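Local coordinates for protein triosephosphate isomerase (Trichomonas vaginalis, PDB 4O4V) that probably catalyses the interconversion of D-glyceraldehyde 3-phosphate and dihydroxyacetone phosphate, a step shared by glycolysis and gluconeogenesis, as a homodimer, at residues Glu140-Ser143 against Ala144-Lys148; Gly75-Val79 against Pro80-Ser84; Val40-Phe44 against Ile45-Thr49; Gly8-Lys11 against Ala12-Thr16; Ile207-Gly210 against Gly211-Pro215. One frame throughout, in Å; residues are numbered along the deposited sequence. Where two conformers were deposited one is given.

All five contacts are local, each formed within one continuous run of chain, so they follow in series and none nests in or crosses another. From the N terminus, contact 4 closes the turn after strand 5-9, and contact 3 the turn leading from strand 37-41 into helix 47-53. These strands are neighbours in the parallel barrel, and the two contacts touch. Contact 2 shapes the loop entering helix 79-83 and meets contact 3 where Val77 packs on Phe44; all three border the second subunit. Contact 1, in helix 138-149, lies on the outer layer, its centre about 30 Å from that of contact 3. Contact 5 finally turns the chain out of strand 207-209.

Contact 1: Glu140-Ser143 against Ala144-Lys148; sequences EFVS and AQIEK
Val142 and Ile146 lie side by side on the inner flank of helix 138-149, pointing the same way, with Val142 CG1 4.2 Å from Ile146 CG1. Beneath them the helix itself is close-knit: Ile146 N donates to Val142 O over 2.9 Å, and Ile146 CG1 rests 3.4 Å from that same oxygen. Branched aliphatic residues suit this flank because it faces the barrel. Val142 leans on Tyr165 and Cys126, Ile146 on Ile163, and both reach helix 179-197. A quarter turn away, Phe141 swings its ring forward along the helix to meet Gln145, its CE2 3.5 Å from Gln145 CD. Ring and amide planes stand 52° apart, so the pair is no flat stack; the amide oxygen, Gln145 OE1, is held by the backbone N of Gly127. This is the usual amphipathic helix of a TIM barrel, with one side pressed on the strands and the other turned to water. On that second side apolar packing gives way to polar links. Ser143 carries its OG anti to the backbone N (chi1 -170°), which sends the hydroxyl along the helix to donate to Glu147 OE2 over 2.7 Å. The carboxylate is met on its anti side, 31° out of its plane, while Glu147 N donates to Ser143 O over 2.8 Å, so backbone and side chain join the same two residues. Glu140 and Ala144 lie exposed one helical turn apart, linked by a hydrogen bond from Ala144 N to Glu140 O of 3.1 Å. Ala144, small and helix-favouring, suits this exposed position.

Contact 2: Gly75-Val79 against Pro80-Ser84; sequences GEVTV and PMIKS
Met81 reaches back along the chain to Thr78, and its unbranched side chain meets that residue at every step. Its CB lies 3.4 Å from Thr78 O, and CG 3.3 Å from Thr78 OG1. SD takes a weak hydrogen bond from Thr78 N over 3.6 Å, nearly straight at 167°, a polarisable acceptor in a buried place. At the tip, CE sits 3.5 Å from Thr78 OG1 and also touches the Thr78 methyl. The hydroxyl occupies the crowded position between the backbone N and the carbonyl carbon (chi1 68°), which turns it to Met81 and lets it hydrogen-bond to Pro69 O. Thr78 stands at the N-cap of the helix, yet its side chain makes no capping bond; its carbonyl takes part in the first regular turn, accepting Ile82 N over 3.2 Å. Proline fits position 80, in the first turn, where a backbone N-H would have no carbonyl of the helix to bond to. Next to Thr78, Val77 CG1 meets Ile82 CG1 at 3.9 Å, the two side chains crossing at about a right angle. Val79 and Lys83 instead run side by side, with Val79 CG1 3.8 Å from Lys83 CD, so that the aliphatic part of the lysine covers the valine before its chain bends away. The contact belongs to the long third loop that TIM subunits push into their partner: Glu76 forms a salt bridge with Arg97 of the second subunit, and Met81 packs on its Pro14. Here the loop after strand 59-62 passes directly into helix 79-83 on the way to strand 89-92, with Ile82 packed on Val65 and Ile87.

Contact 3: Val40-Phe44 against Ile45-Thr49; sequences VAAPF and IFLPT
With chi1 of -66° at Phe44 and -69° at Leu47, each side chain points its CG away from its own carbonyl carbon and back beside its backbone N, and the two end up alongside each other, directed the same way. The meeting is at the ring edge: Leu47 CD1 lies near the plane of the Phe44 ring, 4.0 Å from its CD1. This is the turn of a beta-alpha-beta unit of the TIM barrel, where strand 37-41 gives way through a short 3-10 segment to helix 47-53. Two i to i+3 bonds tighten the turn, Phe46 N to Pro43 O at 2.9 Å and Leu47 N to Phe44 O at 3.1 Å. Proline suits position 43 because its rigid ring fixes the extended backbone before the turn and offers an apolar flank; Pro43 CD comes 3.9 Å from Phe46 CD2, the ring approached obliquely. One face of the Phe46 ring has Ile45 CG2 above it, set off toward the rim. Leu47's other branch, CD2, lies 4.2 Å from Ala42 CB; the small alanine allows this approach, and the leucine also packs on Val60 and Ala62 of the neighbouring strand 59-62. Three apolar side chains of the turn also reach the dimer interface: Ile45 packs on Phe44 of the second subunit, and Pro43 and Phe46 both touch Met81 of that subunit. At the entry to the helix Pro48, which has no N-H to give, brings its CD to 3.6 Å from Phe44 O, the same oxygen that accepts Leu47 N.

Contact 4: Gly8-Lys11 against Ala12-Thr16; sequences GNWK and ANPKT
Lys11 O and Asn13 N close an inverse gamma turn centred on Ala12, joined by a weak hydrogen bond of 3.0 Å, with Lys11 itself at a positive phi (58°) and a cis peptide bond leading into Pro14. This is the first beta-alpha loop of the TIM barrel, which in triosephosphate isomerases borders the active site. Just before it, Asn9 OD1 accepts from Lys11 N over 3.0 Å, an Asx turn that swings the chain out of strand 5-9. Asparagine suits position 13 equally well: with CG placed beside its own backbone N (chi1 -61°), Asn13 ND2 donates to Trp10 O over 2.9 Å, a nearly straight bond (162°) in the plane of the amide, while OD1 bonds to Asn70 of the second subunit. The extended Lys11 chain leads away to a salt bridge with Glu96. Trp10 spreads its broad indole under the turn, against helix 17-28, and there meets the proline ring, Trp10 CE3 lying 3.6 Å from Pro14 CD. The same ring carbon has a second neighbour: Asn13 O, a buried carbonyl oxygen without a hydrogen-bond partner, sits at the indole edge, near its plane, 3.5 Å from Trp10 CE3.

Contact 5: Ile207-Gly210 against Gly211-Pro215; sequences ILYG and GSVKP
The seventh beta-alpha loop of the barrel starts here, where strand 207-209 ends in Tyr209 and the chain doubles over that residue's own ring through Gly210 and Gly211. Tyr209 holds its CG opposite the backbone N (chi1 -179°), which lays the aromatic group forward under the turn. Over one face stands the peptide of Gly211, its N 3.5 Å above the ring plane and over the centre, while Gly211 CA comes 3.5 Å from Tyr209 CZ. Glycine is the fitting residue at 211, because a beta carbon there would run straight into Tyr209 OH. The turn therefore packs backbone directly on an aromatic surface. Further along, Val213 turns back to the ring, its CG2 3.7 Å from Tyr209 CD2, and the two side chains slide past each other in opposite directions. A compact branched residue suits this spot, between the tyrosine and Phe230 of the next strand. Around the ring's edge the contacts become polar. Ser212 O lies in the ring plane, 3.9 Å from Tyr209 CE2, and a water also in that plane links the two residues, 2.7 Å from Tyr209 OH and donating to Ser212 O over 2.8 Å. Asn217 ND2 gives the same carbonyl a second bond, so the loop is fastened both to its tyrosine and to the residues leading into helix 218-222. No direct hydrogen bond joins the two segments. The Tyr-Gly-Gly-Ser sequence is a hallmark of triosephosphate isomerases, in whose relatives this loop lies at the substrate phosphate site, consistent with the same place in this enzyme.

Contact 1: Glu140-Ser143 against Ala144-Lys148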
loop_
_atom_site.group_PDB
_atom_site.type_symbol
_atom_site.label_atom_id
_atom_site.label_comp_id
_atom_site.label_asym_id
_atom_site.label_seq_id
_atom_site.Cartn_x
_atom_site.Cartn_y
_atom_site.Cartn_z
ATOM N N GLU A 140 -13.363 -27.988 -1.616
ATOM C CA GLU A 140 -14.517 -27.130 -1.803
ATOM C C GLU A 140 -14.164 -25.662 -1.574
ATOM O O GLU A 140 -14.614 -24.779 -2.315
ATOM C CB GLU A 140 -15.671 -27.546 -0.873
ATOM C CG GLU A 140 -16.365 -28.837 -1.250
ATOM C CD GLU A 140 -15.663 -30.104 -0.780
ATOM O OE1 GLU A 140 -14.574 -30.047 -0.169
ATOM O OE2 GLU A 140 -16.235 -31.192 -1.027
ATOM N N PHE A 141 -13.396 -25.377 -0.525
ATOM C CA PHE A 141 -13.060 -24.006 -0.219
ATOM C C PHE A 141 -12.185 -23.411 -1.339
ATOM O O PHE A 141 -12.412 -22.293 -1.797
ATOM C CB PHE A 141 -12.332 -23.899 1.119
ATOM C CG PHE A 141 -12.049 -22.496 1.525
ATOM C CD1 PHE A 141 -13.010 -21.770 2.228
ATOM C CD2 PHE A 141 -10.857 -21.867 1.187
ATOM C CE1 PHE A 141 -12.771 -20.459 2.578
ATOM C CE2 PHE A 141 -10.608 -20.562 1.544
ATOM C CZ PHE A 141 -11.569 -19.846 2.250
ATOM N N VAL A 142 -11.143 -24.143 -1.737
ATOM C CA VAL A 142 -10.232 -23.670 -2.777
ATOM C C VAL A 142 -10.966 -23.565 -4.110
ATOM O O VAL A 142 -10.784 -22.589 -4.856
ATOM C CB VAL A 142 -8.998 -24.553 -2.828
ATOM C CG1 VAL A 142 -8.174 -24.266 -4.071
ATOM C CG2 VAL A 142 -8.162 -24.397 -1.573
ATOM N N SER A 143 -11.858 -24.492 -4.399
ATOM C CA SER A 143 -12.634 -24.386 -5.635
ATOM C C SER A 143 -13.464 -23.110 -5.669
ATOM O O SER A 143 -13.536 -22.449 -6.710
ATOM C CB SER A 143 -13.527 -25.603 -5.848
ATOM O OG SER A 143 -14.106 -25.599 -7.155
ATOM N N ALA A 144 -14.113 -22.739 -4.583
ATOM C CA ALA A 144 -14.890 -21.516 -4.580
ATOM C C ALA A 144 -13.998 -20.320 -4.890
ATOM O O ALA A 144 -14.407 -19.413 -5.611
ATOM C CB ALA A 144 -15.598 -21.329 -3.233
ATOM N N GLN A 145 -12.785 -20.299 -4.331
ATOM C CA GLN A 145 -11.866 -19.196 -4.594
ATOM C C GLN A 145 -11.462 -19.154 -6.068
ATOM O O GLN A 145 -11.418 -18.079 -6.690
ATOM C CB GLN A 145 -10.622 -19.318 -3.728
ATOM C CG GLN A 145 -10.881 -19.147 -2.238
ATOM C CD GLN A 145 -9.601 -19.143 -1.450
ATOM O OE1 GLN A 145 -8.772 -20.059 -1.587
ATOM N NE2 GLN A 145 -9.398 -18.111 -0.650
ATOM N N ILE A 146 -11.099 -20.305 -6.611
ATOM C CA ILE A 146 -10.673 -20.375 -8.022
ATOM C C ILE A 146 -11.843 -20.061 -8.949
ATOM O O ILE A 146 -11.663 -19.394 -9.970
ATOM C CB ILE A 146 -10.035 -21.725 -8.335
ATOM C CG1 ILE A 146 -8.759 -21.946 -7.504
ATOM C CG2 ILE A 146 -9.768 -21.871 -9.865
ATOM C CD1 ILE A 146 -7.610 -21.046 -7.833
ATOM N N GLU A 147 -13.045 -20.491 -8.598
ATOM C CA GLU A 147 -14.218 -20.180 -9.399
ATOM C C GLU A 147 -14.575 -18.696 -9.386
ATOM O O GLU A 147 -15.194 -18.218 -10.339
ATOM C CB GLU A 147 -15.407 -21.047 -8.963
ATOM C CG GLU A 147 -15.242 -22.533 -9.281
ATOM C CD GLU A 147 -16.400 -23.380 -8.790
ATOM O OE1 GLU A 147 -17.475 -23.333 -9.424
ATOM O OE2 GLU A 147 -16.242 -24.115 -7.793
ATOM N N LYS A 148 -14.205 -17.960 -8.345
ATOM C CA LYS A 148 -14.347 -16.502 -8.374
ATOM C C LYS A 148 -13.278 -15.838 -9.240
ATOM O O LYS A 148 -13.532 -14.805 -9.868
ATOM C CB LYS A 148 -14.290 -15.926 -6.951
#

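Contact 2: Gly75-Val79 against Pro80-Ser84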
loop_
_atom_site.group_PDB
_atom_site.type_symbol
_atom_site.label_atom_id
_atom_site.label_comp_id
_atom_site.label_asym_id
_atom_site.label_seq_id
_atom_site.Cartn_x
_atom_site.Cartn_y
_atom_site.Cartn_z
ATOM N N GLY A 75 -2.910 6.467 -0.526
ATOM C CA GLY A 75 -2.145 5.327 -0.044
ATOM C C GLY A 75 -1.993 4.184 -1.025
ATOM O O GLY A 75 -1.130 3.328 -0.803
ATOM N N GLU A 76 -2.804 4.141 -2.082
ATOM C CA GLU A 76 -2.768 3.026 -3.033
ATOM C C GLU A 76 -1.776 3.270 -4.170
ATOM O O GLU A 76 -1.601 4.382 -4.634
ATOM C CB GLU A 76 -4.161 2.771 -3.608
ATOM C CG GLU A 76 -5.170 2.292 -2.586
ATOM C CD GLU A 76 -4.752 0.980 -1.910
ATOM O OE1 GLU A 76 -4.547 -0.041 -2.618
ATOM O OE2 GLU A 76 -4.626 0.955 -0.659
ATOM N N VAL A 77 -1.176 2.186 -4.650
ATOM C CA VAL A 77 -0.320 2.179 -5.840
ATOM C C VAL A 77 -1.032 1.417 -6.933
ATOM O O VAL A 77 -1.693 0.413 -6.677
ATOM C CB VAL A 77 1.058 1.553 -5.518
ATOM C CG1 VAL A 77 1.906 1.375 -6.766
ATOM C CG2 VAL A 77 1.781 2.436 -4.497
ATOM N N THR A 78 -0.956 1.927 -8.158
ATOM C CA THR A 78 -1.754 1.399 -9.260
ATOM C C THR A 78 -0.887 0.784 -10.355
ATOM O O THR A 78 0.330 1.017 -10.473
ATOM C CB THR A 78 -2.622 2.489 -9.844
ATOM O OG1 THR A 78 -1.767 3.444 -10.491
ATOM C CG2 THR A 78 -3.482 3.162 -8.785
ATOM N N VAL A 79 -1.540 -0.020 -11.190
ATOM C CA VAL A 79 -0.894 -0.712 -12.302
ATOM C C VAL A 79 -0.078 0.213 -13.204
ATOM O O VAL A 79 1.091 -0.076 -13.465
ATOM C CB VAL A 79 -1.900 -1.560 -13.080
ATOM C CG1 VAL A 79 -1.313 -2.046 -14.412
ATOM C CG2 VAL A 79 -2.363 -2.755 -12.230
ATOM N N PRO A 80 -0.646 1.336 -13.678
ATOM C CA PRO A 80 0.183 2.180 -14.564
ATOM C C PRO A 80 1.464 2.683 -13.891
ATOM O O PRO A 80 2.476 2.864 -14.555
ATOM C CB PRO A 80 -0.752 3.342 -14.922
ATOM C CG PRO A 80 -2.167 2.794 -14.685
ATOM C CD PRO A 80 -2.044 1.808 -13.605
ATOM N N MET A 81 1.418 2.942 -12.585
ATOM C CA MET A 81 2.600 3.464 -11.896
ATOM C C MET A 81 3.709 2.419 -11.938
ATOM O O MET A 81 4.869 2.724 -12.218
ATOM C CB MET A 81 2.278 3.800 -10.454
ATOM C CG MET A 81 1.212 4.847 -10.229
ATOM S SD MET A 81 0.856 4.974 -8.464
ATOM C CE MET A 81 -0.576 6.067 -8.504
ATOM N N ILE A 82 3.358 1.184 -11.621
ATOM C CA ILE A 82 4.290 0.068 -11.617
ATOM C C ILE A 82 4.819 -0.176 -13.026
ATOM O O ILE A 82 6.028 -0.328 -13.229
ATOM C CB ILE A 82 3.590 -1.164 -11.024
ATOM C CG1 ILE A 82 3.271 -0.936 -9.533
ATOM C CG2 ILE A 82 4.410 -2.429 -11.221
ATOM C CD1 ILE A 82 2.142 -1.826 -9.048
ATOM N N LYS A 83 3.933 -0.195 -14.004
ATOM C CA LYS A 83 4.339 -0.421 -15.385
ATOM C C LYS A 83 5.265 0.679 -15.876
ATOM O O LYS A 83 6.099 0.429 -16.761
ATOM C CB LYS A 83 3.130 -0.522 -16.297
ATOM C CG LYS A 83 2.293 -1.760 -16.097
ATOM C CD LYS A 83 1.231 -1.847 -17.164
ATOM C CE LYS A 83 1.835 -2.255 -18.527
ATOM N NZ LYS A 83 2.450 -3.608 -18.547
ATOM N N SER A 84 5.169 1.888 -15.338
ATOM C CA SER A 84 5.991 2.984 -15.831
ATOM C C SER A 84 7.459 2.796 -15.479
ATOM O O SER A 84 8.321 3.455 -16.079
ATOM C CB SER A 84 5.461 4.340 -15.329
ATOM O OG SER A 84 5.823 4.651 -13.979
#

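Contact 3: Val40-Phe44 against Ile45-Thr49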
loop_
_atom_site.group_PDB
_atom_site.type_symbol
_atom_site.label_atom_id
_atom_site.label_comp_id
_atom_site.label_asym_id
_atom_site.label_seq_id
_atom_site.Cartn_x
_atom_site.Cartn_y
_atom_site.Cartn_z
ATOM N N VAL A 40 10.990 -11.711 -8.411
ATOM C CA VAL A 40 11.278 -11.222 -7.066
ATOM C C VAL A 40 10.310 -10.098 -6.754
ATOM O O VAL A 40 10.287 -9.087 -7.472
ATOM C CB VAL A 40 12.709 -10.720 -6.946
ATOM C CG1 VAL A 40 12.967 -10.228 -5.524
ATOM C CG2 VAL A 40 13.712 -11.843 -7.334
ATOM N N ALA A 41 9.516 -10.283 -5.696
ATOM C CA ALA A 41 8.507 -9.304 -5.264
ATOM C C ALA A 41 8.988 -8.566 -4.026
ATOM O O ALA A 41 9.464 -9.196 -3.066
ATOM C CB ALA A 41 7.189 -9.988 -4.979
ATOM N N ALA A 42 8.862 -7.240 -4.027
ATOM C CA ALA A 42 9.393 -6.394 -2.956
ATOM C C ALA A 42 8.399 -5.301 -2.611
ATOM O O ALA A 42 7.498 -4.996 -3.402
ATOM C CB ALA A 42 10.706 -5.798 -3.391
ATOM N N PRO A 43 8.593 -4.636 -1.468
ATOM C CA PRO A 43 7.743 -3.484 -1.115
ATOM C C PRO A 43 7.777 -2.399 -2.175
ATOM O O PRO A 43 8.805 -2.161 -2.818
ATOM C CB PRO A 43 8.362 -2.987 0.198
ATOM C CG PRO A 43 8.961 -4.217 0.800
ATOM C CD PRO A 43 9.488 -5.007 -0.353
ATOM N N PHE A 44 6.666 -1.686 -2.323
ATOM C CA PHE A 44 6.547 -0.689 -3.379
ATOM C C PHE A 44 7.712 0.273 -3.427
ATOM O O PHE A 44 8.201 0.617 -4.506
ATOM C CB PHE A 44 5.277 0.155 -3.223
ATOM C CG PHE A 44 3.978 -0.572 -3.397
ATOM C CD1 PHE A 44 3.651 -1.206 -4.584
ATOM C CD2 PHE A 44 3.049 -0.569 -2.381
ATOM C CE1 PHE A 44 2.400 -1.835 -4.728
ATOM C CE2 PHE A 44 1.803 -1.191 -2.530
ATOM C CZ PHE A 44 1.502 -1.817 -3.699
ATOM N N ILE A 45 8.134 0.755 -2.253
ATOM C CA ILE A 45 9.137 1.804 -2.182
ATOM C C ILE A 45 10.523 1.307 -2.602
ATOM O O ILE A 45 11.398 2.128 -2.933
ATOM C CB ILE A 45 9.131 2.416 -0.767
ATOM C CG1 ILE A 45 9.829 3.780 -0.759
ATOM C CG2 ILE A 45 9.712 1.472 0.273
ATOM C CD1 ILE A 45 9.747 4.512 0.592
ATOM N N PHE A 46 10.726 -0.003 -2.615
ATOM C CA PHE A 46 11.968 -0.598 -3.101
ATOM C C PHE A 46 11.890 -1.059 -4.556
ATOM O O PHE A 46 12.910 -1.457 -5.129
ATOM C CB PHE A 46 12.381 -1.804 -2.244
ATOM C CG PHE A 46 12.677 -1.491 -0.797
ATOM C CD1 PHE A 46 13.210 -0.277 -0.384
ATOM C CD2 PHE A 46 12.422 -2.443 0.175
ATOM C CE1 PHE A 46 13.458 -0.032 0.988
ATOM C CE2 PHE A 46 12.672 -2.194 1.535
ATOM C CZ PHE A 46 13.210 -0.998 1.927
ATOM N N LEU A 47 10.729 -1.003 -5.184
ATOM C CA LEU A 47 10.614 -1.491 -6.552
ATOM C C LEU A 47 11.515 -0.743 -7.537
ATOM O O LEU A 47 12.099 -1.381 -8.402
ATOM C CB LEU A 47 9.164 -1.481 -7.029
ATOM C CG LEU A 47 8.226 -2.505 -6.348
ATOM C CD1 LEU A 47 6.816 -2.323 -6.837
ATOM C CD2 LEU A 47 8.647 -3.930 -6.577
ATOM N N PRO A 48 11.639 0.596 -7.433
ATOM C CA PRO A 48 12.554 1.252 -8.375
ATOM C C PRO A 48 13.991 0.745 -8.294
ATOM O O PRO A 48 14.631 0.528 -9.310
ATOM C CB PRO A 48 12.403 2.735 -8.044
ATOM C CG PRO A 48 11.007 2.835 -7.486
ATOM C CD PRO A 48 10.873 1.582 -6.648
ATOM N N THR A 49 14.507 0.640 -7.075
ATOM C CA THR A 49 15.843 0.102 -6.795
ATOM C C THR A 49 15.985 -1.248 -7.456
ATOM O O THR A 49 16.959 -1.534 -8.160
ATOM C CB THR A 49 16.064 -0.101 -5.275
ATOM O OG1 THR A 49 16.065 1.161 -4.622
ATOM C CG2 THR A 49 17.390 -0.753 -4.990
#

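Contact 4: Gly8-Lys11 against Ala12-Thr16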
loop_
_atom_site.group_PDB
_atom_site.type_symbol
_atom_site.label_atom_id
_atom_site.label_comp_id
_atom_site.label_asym_id
_atom_site.label_seq_id
_atom_site.Cartn_x
_atom_site.Cartn_y
_atom_site.Cartn_z
ATOM N N GLY A 8 10.116 -15.083 -5.345
ATOM C CA GLY A 8 10.573 -14.699 -4.021
ATOM C C GLY A 8 9.730 -13.574 -3.471
ATOM O O GLY A 8 9.890 -12.427 -3.937
ATOM N N ASN A 9 8.910 -13.816 -2.470
ATOM C CA ASN A 9 8.081 -12.772 -1.864
ATOM C C ASN A 9 8.796 -12.233 -0.631
ATOM O O ASN A 9 8.790 -12.867 0.421
ATOM C CB ASN A 9 6.727 -13.360 -1.487
ATOM C CG ASN A 9 5.804 -12.344 -0.873
ATOM O OD1 ASN A 9 6.071 -11.131 -0.909
ATOM N ND2 ASN A 9 4.693 -12.807 -0.348
ATOM N N TRP A 10 9.404 -11.064 -0.756
ATOM C CA TRP A 10 10.064 -10.430 0.388
ATOM C C TRP A 10 9.089 -10.022 1.475
ATOM O O TRP A 10 9.518 -9.779 2.604
ATOM C CB TRP A 10 10.835 -9.196 -0.045
ATOM C CG TRP A 10 12.030 -9.459 -0.912
ATOM C CD1 TRP A 10 12.427 -10.633 -1.487
ATOM C CD2 TRP A 10 12.972 -8.466 -1.323
ATOM N NE1 TRP A 10 13.572 -10.419 -2.245
ATOM C CE2 TRP A 10 13.927 -9.100 -2.144
ATOM C CE3 TRP A 10 13.112 -7.098 -1.055
ATOM C CZ2 TRP A 10 15.004 -8.403 -2.725
ATOM C CZ3 TRP A 10 14.183 -6.410 -1.640
ATOM C CH2 TRP A 10 15.110 -7.068 -2.450
ATOM N N LYS A 11 7.806 -9.915 1.157
ATOM C CA LYS A 11 6.786 -9.413 2.075
ATOM C C LYS A 11 7.186 -8.009 2.495
ATOM O O LYS A 11 7.718 -7.248 1.679
ATOM C CB LYS A 11 6.491 -10.356 3.244
ATOM C CG LYS A 11 6.187 -11.796 2.780
ATOM C CD LYS A 11 5.763 -12.692 3.913
ATOM C CE LYS A 11 5.460 -14.092 3.427
ATOM N NZ LYS A 11 4.891 -14.898 4.533
ATOM N N ALA A 12 6.929 -7.601 3.726
ATOM C CA ALA A 12 7.275 -6.250 4.196
ATOM C C ALA A 12 8.683 -6.259 4.782
ATOM O O ALA A 12 8.885 -6.086 5.983
ATOM C CB ALA A 12 6.256 -5.728 5.188
ATOM N N ASN A 13 9.639 -6.486 3.902
ATOM C CA ASN A 13 11.046 -6.600 4.282
ATOM C C ASN A 13 11.887 -6.224 3.078
ATOM O O ASN A 13 11.406 -6.262 1.941
ATOM C CB ASN A 13 11.428 -8.048 4.614
ATOM C CG ASN A 13 10.669 -8.645 5.753
ATOM O OD1 ASN A 13 11.012 -8.420 6.929
ATOM N ND2 ASN A 13 9.649 -9.426 5.454
ATOM N N PRO A 14 13.166 -5.911 3.283
ATOM C CA PRO A 14 13.806 -5.625 4.570
ATOM C C PRO A 14 13.410 -4.232 5.063
ATOM O O PRO A 14 12.570 -3.561 4.468
ATOM C CB PRO A 14 15.303 -5.731 4.214
ATOM C CG PRO A 14 15.360 -5.208 2.818
ATOM C CD PRO A 14 14.090 -5.717 2.155
ATOM N N LYS A 15 13.998 -3.801 6.172
ATOM C CA LYS A 15 13.649 -2.527 6.768
ATOM C C LYS A 15 14.215 -1.353 6.028
ATOM O O LYS A 15 13.671 -0.259 6.150
ATOM C CB LYS A 15 14.151 -2.463 8.223
ATOM C CG LYS A 15 13.316 -3.295 9.159
ATOM C CD LYS A 15 13.619 -3.076 10.646
ATOM C CE LYS A 15 15.009 -3.424 10.998
ATOM N NZ LYS A 15 15.255 -4.864 10.753
ATOM N N THR A 16 15.319 -1.515 5.291
ATOM C CA THR A 16 16.021 -0.366 4.721
ATOM C C THR A 16 16.436 -0.610 3.270
ATOM O O THR A 16 16.716 -1.742 2.856
ATOM C CB THR A 16 17.287 0.011 5.509
ATOM O OG1 THR A 16 18.275 -1.012 5.338
ATOM C CG2 THR A 16 16.980 0.221 6.991
#

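Contact 5: Ile207-Gly210 against Gly211-Pro215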
loop_
_atom_site.group_PDB
_atom_site.type_symbol
_atom_site.label_atom_id
_atom_site.label_comp_id
_atom_site.label_asym_id
_atom_site.label_seq_id
_atom_site.Cartn_x
_atom_site.Cartn_y
_atom_site.Cartn_z
ATOM N N ILE A 207 1.158 -23.856 -11.342
ATOM C CA ILE A 207 0.570 -23.906 -10.008
ATOM C C ILE A 207 1.706 -24.092 -9.013
ATOM O O ILE A 207 2.477 -25.053 -9.091
ATOM C CB ILE A 207 -0.491 -25.003 -9.879
ATOM C CG1 ILE A 207 -1.568 -24.814 -10.957
ATOM C CG2 ILE A 207 -1.115 -24.970 -8.465
ATOM C CD1 ILE A 207 -2.542 -25.972 -11.062
ATOM N N LEU A 208 1.840 -23.147 -8.093
ATOM C CA LEU A 208 2.952 -23.086 -7.162
ATOM C C LEU A 208 2.539 -23.525 -5.786
ATOM O O LEU A 208 1.400 -23.338 -5.360
ATOM C CB LEU A 208 3.480 -21.653 -7.003
ATOM C CG LEU A 208 3.629 -20.825 -8.272
ATOM C CD1 LEU A 208 4.147 -19.441 -7.898
ATOM C CD2 LEU A 208 4.538 -21.523 -9.278
ATOM N N TYR A 209 3.475 -24.090 -5.045
ATOM C CA TYR A 209 3.315 -24.305 -3.606
ATOM C C TYR A 209 3.848 -23.105 -2.853
ATOM O O TYR A 209 4.984 -22.664 -3.054
ATOM C CB TYR A 209 4.038 -25.574 -3.178
ATOM C CG TYR A 209 3.887 -25.847 -1.699
ATOM C CD1 TYR A 209 2.647 -26.128 -1.134
ATOM C CD2 TYR A 209 4.973 -25.765 -0.854
ATOM C CE1 TYR A 209 2.506 -26.391 0.227
ATOM C CE2 TYR A 209 4.846 -26.015 0.531
ATOM C CZ TYR A 209 3.597 -26.325 1.048
ATOM O OH TYR A 209 3.430 -26.579 2.387
ATOM N N GLY A 210 2.974 -22.532 -2.028
ATOM C CA GLY A 210 3.240 -21.325 -1.267
ATOM C C GLY A 210 3.233 -21.523 0.225
ATOM O O GLY A 210 3.067 -20.547 0.976
ATOM N N GLY A 211 3.433 -22.741 0.695
ATOM C CA GLY A 211 3.652 -22.994 2.108
ATOM C C GLY A 211 5.114 -22.813 2.450
ATOM O O GLY A 211 5.848 -22.117 1.728
ATOM N N SER A 212 5.582 -23.389 3.540
ATOM C CA SER A 212 6.961 -23.225 3.983
ATOM C C SER A 212 7.899 -23.980 3.052
ATOM O O SER A 212 7.834 -25.208 2.923
ATOM C CB SER A 212 7.126 -23.729 5.405
ATOM O OG SER A 212 8.509 -23.633 5.750
ATOM N N VAL A 213 8.749 -23.227 2.365
ATOM C CA VAL A 213 9.714 -23.777 1.415
ATOM C C VAL A 213 11.105 -23.339 1.833
ATOM O O VAL A 213 11.363 -22.133 1.953
ATOM C CB VAL A 213 9.406 -23.341 -0.034
ATOM C CG1 VAL A 213 10.356 -24.006 -1.029
ATOM C CG2 VAL A 213 7.962 -23.679 -0.392
ATOM N N LYS A 214 11.994 -24.300 2.031
ATOM C CA LYS A 214 13.339 -24.061 2.517
ATOM C C LYS A 214 14.296 -24.945 1.740
ATOM O O LYS A 214 13.876 -25.872 1.051
ATOM C CB LYS A 214 13.449 -24.377 4.013
ATOM C CG LYS A 214 12.501 -23.540 4.871
ATOM C CD LYS A 214 12.819 -23.573 6.329
ATOM C CE LYS A 214 12.479 -24.906 6.875
ATOM N NZ LYS A 214 12.670 -24.906 8.363
ATOM N N PRO A 215 15.602 -24.714 1.887
ATOM C CA PRO A 215 16.547 -25.604 1.214
ATOM C C PRO A 215 16.366 -27.074 1.624
ATOM O O PRO A 215 16.660 -27.958 0.811
ATOM C CB PRO A 215 17.896 -25.043 1.647
ATOM C CG PRO A 215 17.613 -23.559 1.779
ATOM C CD PRO A 215 16.259 -23.516 2.440
HETATM O O HOH W 1 5.747 -26.939 3.678
#